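Local coordinates for QdtA (Thermoanaerobacterium thermosaccharolyticum, PDB 4ZU5), which belongs to the WxcM-like family of the cupin clan, assembles as two copies of a beta-sandwich protein, and holds thymidine in its ligand pocket, at residues I8-I13 / H57-C62; V67-K72 / V87-G92. All coordinates share one frame; numbering follows the deposited sequence.

In the fold
From the N terminus, strand 5-9 is met first, and interaction 1 brings side chains of its end and of the following loop against strand 58-64, closing a loop of 43 residues. Only then does interaction 2 begin, on strand 67-73, the next strand along; it closes a shorter loop of 14 residues at strand 87-91. The two are therefore in series, neither nested nor crossed. In space they meet, because strand 87-91 runs between strands 5-9 and 58-64 and hydrogen-bonds with both. Interaction 1 reaches across this middle strand within one sheet, whereas interaction 2 joins the same strand to the opposing sheet through the core of the cupin sandwich.

Interaction 1 of 2, residues I8-I13 / H57-C62; sequences IKFKDI and HQVLIC
Val59 meets segment 8-13 with both of its methyl groups. CG1, held anti to the backbone N (chi1 171°), comes to the edge of the Phe10 ring, 4.2 Å from CZ and near the ring plane. CG2 is directed to Ile8 instead and lies 4.3 Å from its CD1, at the end of an extended side chain. The fork of Val59 is thus shared between two residues of 8-13. Two positions further on, Ile61 emerges on the same side of strand 58-64 and sends CD1 to within 4.2 Å of Phe10 CE1, an oblique approach. Phe10 thus meets Val59 and Ile61 through adjacent ring atoms, CZ and CE1, and its own backbone is fixed nearby: Lys9 NZ donates to Phe10 O at 3.0 Å, almost in line with the carbonyl bond (168°), and also bonds to Ser86 OG. Tyr38 of the second subunit packs on both Phe10 and Ile61, while Thr21 and Ile23 of strand 18-24 touch the Phe10 side chain from within the chain. Strand 87-91 lies between the two segments in the sheet, and the backbone of Ile8 bonds to Gly88 in it. What joins 8-13 to 57-62 directly is therefore apolar side-chain contact alone, held by dispersion and burial, with Phe10 and Ile61 carrying the patch to the second subunit.

Interaction 2 of 2, residues V67-K72 / V87-G92; sequences VKIRLK and VGLYIG
Lys68 NZ forms a salt bridge with Asp101 OD2 and a long, weak ion pair with Glu81 on one side of strand 67-73, whereas Ile69 and Leu71, alternating with Lys68 and Arg70 along the strand, point the other way, to Leu89 and Ile91. Arg70 keeps the same outward pattern with a salt bridge from NH1 to Glu98. On the facing strand, Tyr90 likewise turns from the contact, and Tyr90 OH makes a probable hydrogen bond with His57 ND1. Between these polar outer sides the two strands run in roughly the same direction, their axes 10.8 Å apart and turned by 25°. Leu89 bridges much of that gap: with CG anti to the backbone N (chi1 178°), it carries CD2 alongside Ile69, 3.9 Å from CG1 and 4.0 Å from CG2, so that one methyl lies against both branches of the isoleucine. The two side chains lie side by side and run opposite ways. The same Leu89 CD2 meets Leu71 CD1 at 4.2 Å, here tip to tip. Leu71 uses its other branch for Ile91, where CD2 stands 3.8 Å from the isoleucine CD1 as the side chains cross. Each leucine thus touches two partners, linking the four residues in a continuous run of aliphatic contacts. This is the face-to-face packing of a beta sandwich: the two sheets meet here through branched aliphatic groups, and their cohesion depends on close fit and exclusion of water, with the charges of Lys68 and Arg70 kept to the outer side of strand 67-73.

Interaction 1 of 2, residues I8-I13 / H57-C62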
ATOM      1  N   ILE A   8      -6.099  12.105   7.370  1.00 31.28           N
ATOM      2  CA  ILE A   8      -7.271  11.499   6.813  1.00 32.90           C
ATOM      3  C   ILE A   8      -7.564  10.177   7.510  1.00 31.00           C
ATOM      4  O   ILE A   8      -6.652   9.389   7.755  1.00 33.95           O
ATOM      5  CB  ILE A   8      -7.046  11.206   5.340  1.00 33.23           C
ATOM      6  CG1 ILE A   8      -7.054  12.488   4.521  1.00 37.75           C
ATOM      7  CG2 ILE A   8      -8.200  10.362   4.814  1.00 34.95           C
ATOM      8  CD1 ILE A   8      -6.682  12.104   3.083  1.00 39.25           C
ATOM      9  N   LYS A   9      -8.814   9.956   7.853  1.00 32.16           N
ATOM     10  CA  LYS A   9      -9.173   8.769   8.603  1.00 32.10           C
ATOM     11  C   LYS A   9      -9.850   7.804   7.672  1.00 31.97           C
ATOM     12  O   LYS A   9     -10.751   8.142   6.929  1.00 33.79           O
ATOM     13  CB  LYS A   9     -10.073   9.121   9.814  1.00 35.60           C
ATOM     14  CG  LYS A   9     -10.532   7.929  10.659  1.00 37.43           C
ATOM     15  CD  LYS A   9      -9.392   7.540  11.587  1.00 39.38           C
ATOM     16  CE  LYS A   9      -9.802   6.497  12.601  1.00 43.95           C
ATOM     17  NZ  LYS A   9     -10.068   5.245  11.882  1.00 47.58           N
ATOM     18  N   PHE A  10      -9.378   6.570   7.694  1.00 28.04           N
ATOM     19  CA  PHE A  10      -9.928   5.495   6.901  1.00 30.06           C
ATOM     20  C   PHE A  10     -10.772   4.568   7.782  1.00 30.99           C
ATOM     21  O   PHE A  10     -10.674   4.620   9.000  1.00 34.01           O
ATOM     22  CB  PHE A  10      -8.761   4.728   6.246  1.00 29.46           C
ATOM     23  CG  PHE A  10      -7.896   5.589   5.378  1.00 26.61           C
ATOM     24  CD1 PHE A  10      -6.526   5.650   5.576  1.00 28.98           C
ATOM     25  CD2 PHE A  10      -8.444   6.348   4.380  1.00 26.23           C
ATOM     26  CE1 PHE A  10      -5.716   6.442   4.770  1.00 29.76           C
ATOM     27  CE2 PHE A  10      -7.661   7.171   3.582  1.00 28.03           C
ATOM     28  CZ  PHE A  10      -6.297   7.223   3.774  1.00 29.23           C
ATOM     29  N   LYS A  11     -11.597   3.749   7.127  1.00 32.45           N
ATOM     30  CA  LYS A  11     -12.337   2.678   7.743  1.00 34.86           C
ATOM     31  C   LYS A  11     -11.330   1.644   8.241  1.00 35.07           C
ATOM     32  O   LYS A  11     -10.363   1.298   7.548  1.00 33.86           O
ATOM     33  CB  LYS A  11     -13.242   2.061   6.685  1.00 40.53           C
ATOM     34  CG  LYS A  11     -14.372   1.230   7.261  1.00 54.06           C
ATOM     35  CD  LYS A  11     -15.463   0.928   6.227  1.00 62.45           C
ATOM     36  CE  LYS A  11     -16.635   0.212   6.912  1.00 74.72           C
ATOM     37  NZ  LYS A  11     -17.709  -0.274   5.991  1.00 78.04           N
ATOM     38  N   ASP A  12     -11.546   1.160   9.465  1.00 38.96           N
ATOM     39  CA  ASP A  12     -10.790   0.044  10.056  1.00 37.43           C
ATOM     40  C   ASP A  12     -11.763  -1.091  10.359  1.00 42.84           C
ATOM     41  O   ASP A  12     -12.492  -1.017  11.338  1.00 40.88           O
ATOM     42  CB  ASP A  12     -10.137   0.499  11.355  1.00 42.41           C
ATOM     43  CG  ASP A  12      -9.365  -0.614  12.040  1.00 45.08           C
ATOM     44  OD1 ASP A  12      -9.183  -1.681  11.432  1.00 41.25           O
ATOM     45  OD2 ASP A  12      -8.928  -0.409  13.183  1.00 51.92           O
ATOM     46  N   ILE A  13     -11.845  -2.089   9.495  1.00 38.29           N
ATOM     47  CA  ILE A  13     -12.712  -3.228   9.718  1.00 42.13           C
ATOM     48  C   ILE A  13     -12.004  -4.203  10.652  1.00 42.99           C
ATOM     49  O   ILE A  13     -11.028  -4.852  10.277  1.00 45.19           O
ATOM     50  CB  ILE A  13     -13.060  -3.855   8.381  1.00 43.74           C
ATOM     51  CG1 ILE A  13     -13.871  -2.834   7.578  1.00 45.85           C
ATOM     52  CG2 ILE A  13     -13.780  -5.189   8.558  1.00 46.95           C
ATOM     53  CD1 ILE A  13     -14.213  -3.306   6.193  1.00 51.89           C
ATOM     54  N   HIS A  57       0.424  14.887  -5.347  1.00 30.77           N
ATOM     55  CA  HIS A  57      -0.348  14.802  -4.113  1.00 31.73           C
ATOM     56  C   HIS A  57      -0.077  13.377  -3.659  1.00 32.83           C
ATOM     57  O   HIS A  57       0.054  12.482  -4.491  1.00 30.69           O
ATOM     58  CB  HIS A  57      -1.841  15.080  -4.364  1.00 31.91           C
ATOM     59  CG  HIS A  57      -2.136  16.472  -4.830  1.00 27.92           C
ATOM     60  ND1 HIS A  57      -2.649  17.460  -4.014  1.00 32.01           N
ATOM     61  CD2 HIS A  57      -2.049  17.021  -6.064  1.00 29.34           C
ATOM     62  CE1 HIS A  57      -2.756  18.588  -4.703  1.00 30.98           C
ATOM     63  NE2 HIS A  57      -2.380  18.347  -5.946  1.00 30.74           N
ATOM     64  N   GLN A  58       0.106  13.205  -2.354  1.00 27.42           N
ATOM     65  CA  GLN A  58       0.476  11.941  -1.762  1.00 29.86           C
ATOM     66  C   GLN A  58      -0.284  11.767  -0.474  1.00 28.13           C
ATOM     67  O   GLN A  58      -0.656  12.760   0.173  1.00 27.41           O
ATOM     68  CB  GLN A  58       1.951  12.040  -1.367  1.00 34.97           C
ATOM     69  CG  GLN A  58       2.894  12.055  -2.544  1.00 38.60           C
ATOM     70  CD  GLN A  58       4.327  11.780  -2.082  1.00 41.14           C
ATOM     71  OE1 GLN A  58       4.747  12.193  -1.007  1.00 38.00           O
ATOM     72  NE2 GLN A  58       5.053  11.029  -2.877  1.00 43.75           N
ATOM     73  N   VAL A  59      -0.428  10.515  -0.066  1.00 27.27           N
ATOM     74  CA  VAL A  59      -0.880  10.147   1.257  1.00 26.43           C
ATOM     75  C   VAL A  59       0.103   9.148   1.810  1.00 28.58           C
ATOM     76  O   VAL A  59       0.358   8.134   1.208  1.00 27.74           O
ATOM     77  CB  VAL A  59      -2.289   9.567   1.193  1.00 25.67           C
ATOM     78  CG1 VAL A  59      -2.742   8.962   2.505  1.00 25.61           C
ATOM     79  CG2 VAL A  59      -3.277  10.674   0.796  1.00 23.58           C
ATOM     80  N   LEU A  60       0.584   9.417   3.007  1.00 28.20           N
ATOM     81  CA  LEU A  60       1.510   8.523   3.686  1.00 28.28           C
ATOM     82  C   LEU A  60       0.777   7.752   4.773  1.00 28.14           C
ATOM     83  O   LEU A  60      -0.029   8.316   5.532  1.00 29.19           O
ATOM     84  CB  LEU A  60       2.654   9.327   4.332  1.00 28.21           C
ATOM     85  CG  LEU A  60       3.827   9.802   3.472  1.00 31.32           C
ATOM     86  CD1 LEU A  60       3.378  10.577   2.233  1.00 30.51           C
ATOM     87  CD2 LEU A  60       4.807  10.667   4.250  1.00 32.32           C
ATOM     88  N   ILE A  61       1.091   6.478   4.922  1.00 26.82           N
ATOM     89  CA  ILE A  61       0.432   5.642   5.950  1.00 31.44           C
ATOM     90  C   ILE A  61       1.428   4.668   6.544  1.00 32.25           C
ATOM     91  O   ILE A  61       2.153   3.987   5.812  1.00 31.72           O
ATOM     92  CB  ILE A  61      -0.739   4.788   5.351  1.00 33.61           C
ATOM     93  CG1 ILE A  61      -1.590   5.626   4.404  1.00 34.60           C
ATOM     94  CG2 ILE A  61      -1.600   4.141   6.438  1.00 30.52           C
ATOM     95  CD1 ILE A  61      -2.167   4.839   3.254  1.00 37.03           C
ATOM     96  N   CYS A  62       1.451   4.587   7.869  1.00 31.66           N
ATOM     97  CA  CYS A  62       2.370   3.669   8.554  1.00 30.03           C
ATOM     98  C   CYS A  62       1.618   2.422   8.948  1.00 28.85           C
ATOM     99  O   CYS A  62       0.647   2.503   9.715  1.00 27.56           O
ATOM    100  CB  CYS A  62       2.961   4.357   9.765  1.00 31.85           C
ATOM    101  SG  CYS A  62       3.944   3.148  10.684  1.00 32.40           S
TER

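Interaction 2 of 2, residues V67-K72 / V87-G92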
ATOM      1  N   VAL A  67       6.712   5.888  12.769  1.00 32.30           N
ATOM      2  CA  VAL A  67       7.655   6.693  12.041  1.00 33.23           C
ATOM      3  C   VAL A  67       7.199   8.150  12.195  1.00 34.25           C
ATOM      4  O   VAL A  67       6.003   8.441  12.297  1.00 35.20           O
ATOM      5  CB  VAL A  67       7.762   6.338  10.534  1.00 36.49           C
ATOM      6  CG1 VAL A  67       6.391   6.453   9.854  1.00 39.20           C
ATOM      7  CG2 VAL A  67       8.775   7.203   9.811  1.00 39.18           C
ATOM      8  N   LYS A  68       8.177   9.031  12.212  1.00 34.20           N
ATOM      9  CA  LYS A  68       7.958  10.456  12.377  1.00 34.29           C
ATOM     10  C   LYS A  68       8.211  11.202  11.088  1.00 32.76           C
ATOM     11  O   LYS A  68       9.236  11.028  10.388  1.00 32.76           O
ATOM     12  CB  LYS A  68       8.864  10.972  13.526  1.00 38.36           C
ATOM     13  CG  LYS A  68       8.354  10.620  14.920  1.00 41.21           C
ATOM     14  CD  LYS A  68       9.303  11.135  15.993  1.00 44.76           C
ATOM     15  CE  LYS A  68       8.986  10.533  17.340  1.00 46.12           C
ATOM     16  NZ  LYS A  68       9.507   9.149  17.381  1.00 46.35           N
ATOM     17  N   ILE A  69       7.251  12.069  10.743  1.00 32.64           N
ATOM     18  CA  ILE A  69       7.343  12.817   9.523  1.00 32.99           C
ATOM     19  C   ILE A  69       7.536  14.266   9.908  1.00 31.82           C
ATOM     20  O   ILE A  69       6.686  14.845  10.595  1.00 33.80           O
ATOM     21  CB  ILE A  69       6.051  12.788   8.670  1.00 31.42           C
ATOM     22  CG1 ILE A  69       5.475  11.396   8.525  1.00 35.59           C
ATOM     23  CG2 ILE A  69       6.316  13.458   7.341  1.00 34.39           C
ATOM     24  CD1 ILE A  69       6.465  10.344   8.098  1.00 34.96           C
ATOM     25  N   ARG A  70       8.660  14.822   9.489  1.00 33.39           N
ATOM     26  CA  ARG A  70       8.920  16.255   9.688  1.00 35.59           C
ATOM     27  C   ARG A  70       8.446  16.976   8.442  1.00 32.36           C
ATOM     28  O   ARG A  70       8.963  16.754   7.362  1.00 35.25           O
ATOM     29  CB  ARG A  70      10.416  16.505   9.936  1.00 37.16           C
ATOM     30  CG  ARG A  70      10.872  17.963   9.915  1.00 42.38           C
ATOM     31  CD  ARG A  70      12.389  18.137  10.187  1.00 43.36           C
ATOM     32  NE  ARG A  70      12.813  17.536  11.452  1.00 44.60           N
ATOM     33  CZ  ARG A  70      13.535  16.427  11.576  1.00 41.45           C
ATOM     34  NH1 ARG A  70      13.962  15.744  10.527  1.00 44.54           N
ATOM     35  NH2 ARG A  70      13.786  15.956  12.771  1.00 44.63           N
ATOM     36  N   LEU A  71       7.442  17.836   8.609  1.00 33.09           N
ATOM     37  CA  LEU A  71       6.876  18.615   7.548  1.00 33.65           C
ATOM     38  C   LEU A  71       7.310  20.056   7.738  1.00 35.33           C
ATOM     39  O   LEU A  71       7.238  20.603   8.843  1.00 37.21           O
ATOM     40  CB  LEU A  71       5.345  18.587   7.592  1.00 36.62           C
ATOM     41  CG  LEU A  71       4.781  17.169   7.654  1.00 39.11           C
ATOM     42  CD1 LEU A  71       3.350  17.170   8.176  1.00 45.10           C
ATOM     43  CD2 LEU A  71       4.867  16.594   6.271  1.00 37.16           C
ATOM     44  N   LYS A  72       7.683  20.690   6.641  1.00 35.60           N
ATOM     45  CA  LYS A  72       7.967  22.098   6.739  1.00 40.73           C
ATOM     46  C   LYS A  72       7.689  22.915   5.501  1.00 36.43           C
ATOM     47  O   LYS A  72       7.794  22.463   4.364  1.00 33.63           O
ATOM     48  CB  LYS A  72       9.394  22.268   7.259  1.00 49.30           C
ATOM     49  CG  LYS A  72      10.414  22.856   6.326  1.00 56.76           C
ATOM     50  CD  LYS A  72      11.768  22.337   6.783  1.00 69.45           C
ATOM     51  CE  LYS A  72      12.571  23.398   7.523  1.00 75.63           C
ATOM     52  NZ  LYS A  72      13.896  22.775   7.788  1.00 85.42           N
ATOM     53  N   VAL A  87      -5.022   5.712   9.567  1.00 28.85           N
ATOM     54  CA  VAL A  87      -4.827   7.169   9.435  1.00 32.55           C
ATOM     55  C   VAL A  87      -3.775   7.467   8.367  1.00 32.31           C
ATOM     56  O   VAL A  87      -2.656   6.948   8.397  1.00 34.67           O
ATOM     57  CB  VAL A  87      -4.398   7.803  10.762  1.00 34.03           C
ATOM     58  CG1 VAL A  87      -3.974   9.253  10.612  1.00 37.21           C
ATOM     59  CG2 VAL A  87      -5.537   7.676  11.767  1.00 37.24           C
ATOM     60  N   GLY A  88      -4.140   8.301   7.399  1.00 29.92           N
ATOM     61  CA  GLY A  88      -3.200   8.728   6.371  1.00 28.13           C
ATOM     62  C   GLY A  88      -2.828  10.193   6.523  1.00 29.47           C
ATOM     63  O   GLY A  88      -3.667  11.014   6.953  1.00 31.92           O
ATOM     64  N   LEU A  89      -1.620  10.512   6.085  1.00 27.58           N
ATOM     65  CA  LEU A  89      -1.132  11.893   6.074  1.00 28.76           C
ATOM     66  C   LEU A  89      -1.106  12.336   4.629  1.00 26.43           C
ATOM     67  O   LEU A  89      -0.257  11.928   3.832  1.00 24.71           O
ATOM     68  CB  LEU A  89       0.239  12.004   6.745  1.00 30.51           C
ATOM     69  CG  LEU A  89       0.878  13.397   6.761  1.00 30.17           C
ATOM     70  CD1 LEU A  89       0.092  14.248   7.720  1.00 32.28           C
ATOM     71  CD2 LEU A  89       2.312  13.250   7.221  1.00 32.16           C
ATOM     72  N   TYR A  90      -2.033  13.224   4.312  1.00 27.41           N
ATOM     73  CA  TYR A  90      -2.066  13.861   2.997  1.00 28.79           C
ATOM     74  C   TYR A  90      -1.087  14.987   2.973  1.00 28.54           C
ATOM     75  O   TYR A  90      -1.073  15.853   3.863  1.00 28.50           O
ATOM     76  CB  TYR A  90      -3.442  14.467   2.747  1.00 28.49           C
ATOM     77  CG  TYR A  90      -3.518  15.397   1.549  1.00 31.28           C
ATOM     78  CD1 TYR A  90      -3.416  14.927   0.255  1.00 31.29           C
ATOM     79  CD2 TYR A  90      -3.589  16.760   1.716  1.00 34.10           C
ATOM     80  CE1 TYR A  90      -3.362  15.811  -0.822  1.00 30.66           C
ATOM     81  CE2 TYR A  90      -3.562  17.637   0.648  1.00 33.62           C
ATOM     82  CZ  TYR A  90      -3.481  17.159  -0.633  1.00 31.80           C
ATOM     83  OH  TYR A  90      -3.472  18.098  -1.678  1.00 33.14           O
ATOM     84  N   ILE A  91      -0.299  15.002   1.915  1.00 28.24           N
ATOM     85  CA  ILE A  91       0.667  16.064   1.706  1.00 29.99           C
ATOM     86  C   ILE A  91       0.542  16.573   0.300  1.00 28.42           C
ATOM     87  O   ILE A  91       0.850  15.884  -0.638  1.00 30.98           O
ATOM     88  CB  ILE A  91       2.133  15.609   1.920  1.00 30.50           C
ATOM     89  CG1 ILE A  91       2.304  15.027   3.313  1.00 31.67           C
ATOM     90  CG2 ILE A  91       3.094  16.780   1.716  1.00 33.88           C
ATOM     91  CD1 ILE A  91       3.638  14.334   3.539  1.00 31.81           C
ATOM     92  N   GLY A  92       0.161  17.831   0.184  1.00 30.49           N
ATOM     93  CA  GLY A  92       0.074  18.505  -1.072  1.00 32.07           C
ATOM     94  C   GLY A  92       1.348  19.173  -1.557  1.00 33.49           C
ATOM     95  O   GLY A  92       2.414  18.867  -1.076  1.00 30.66           O
TER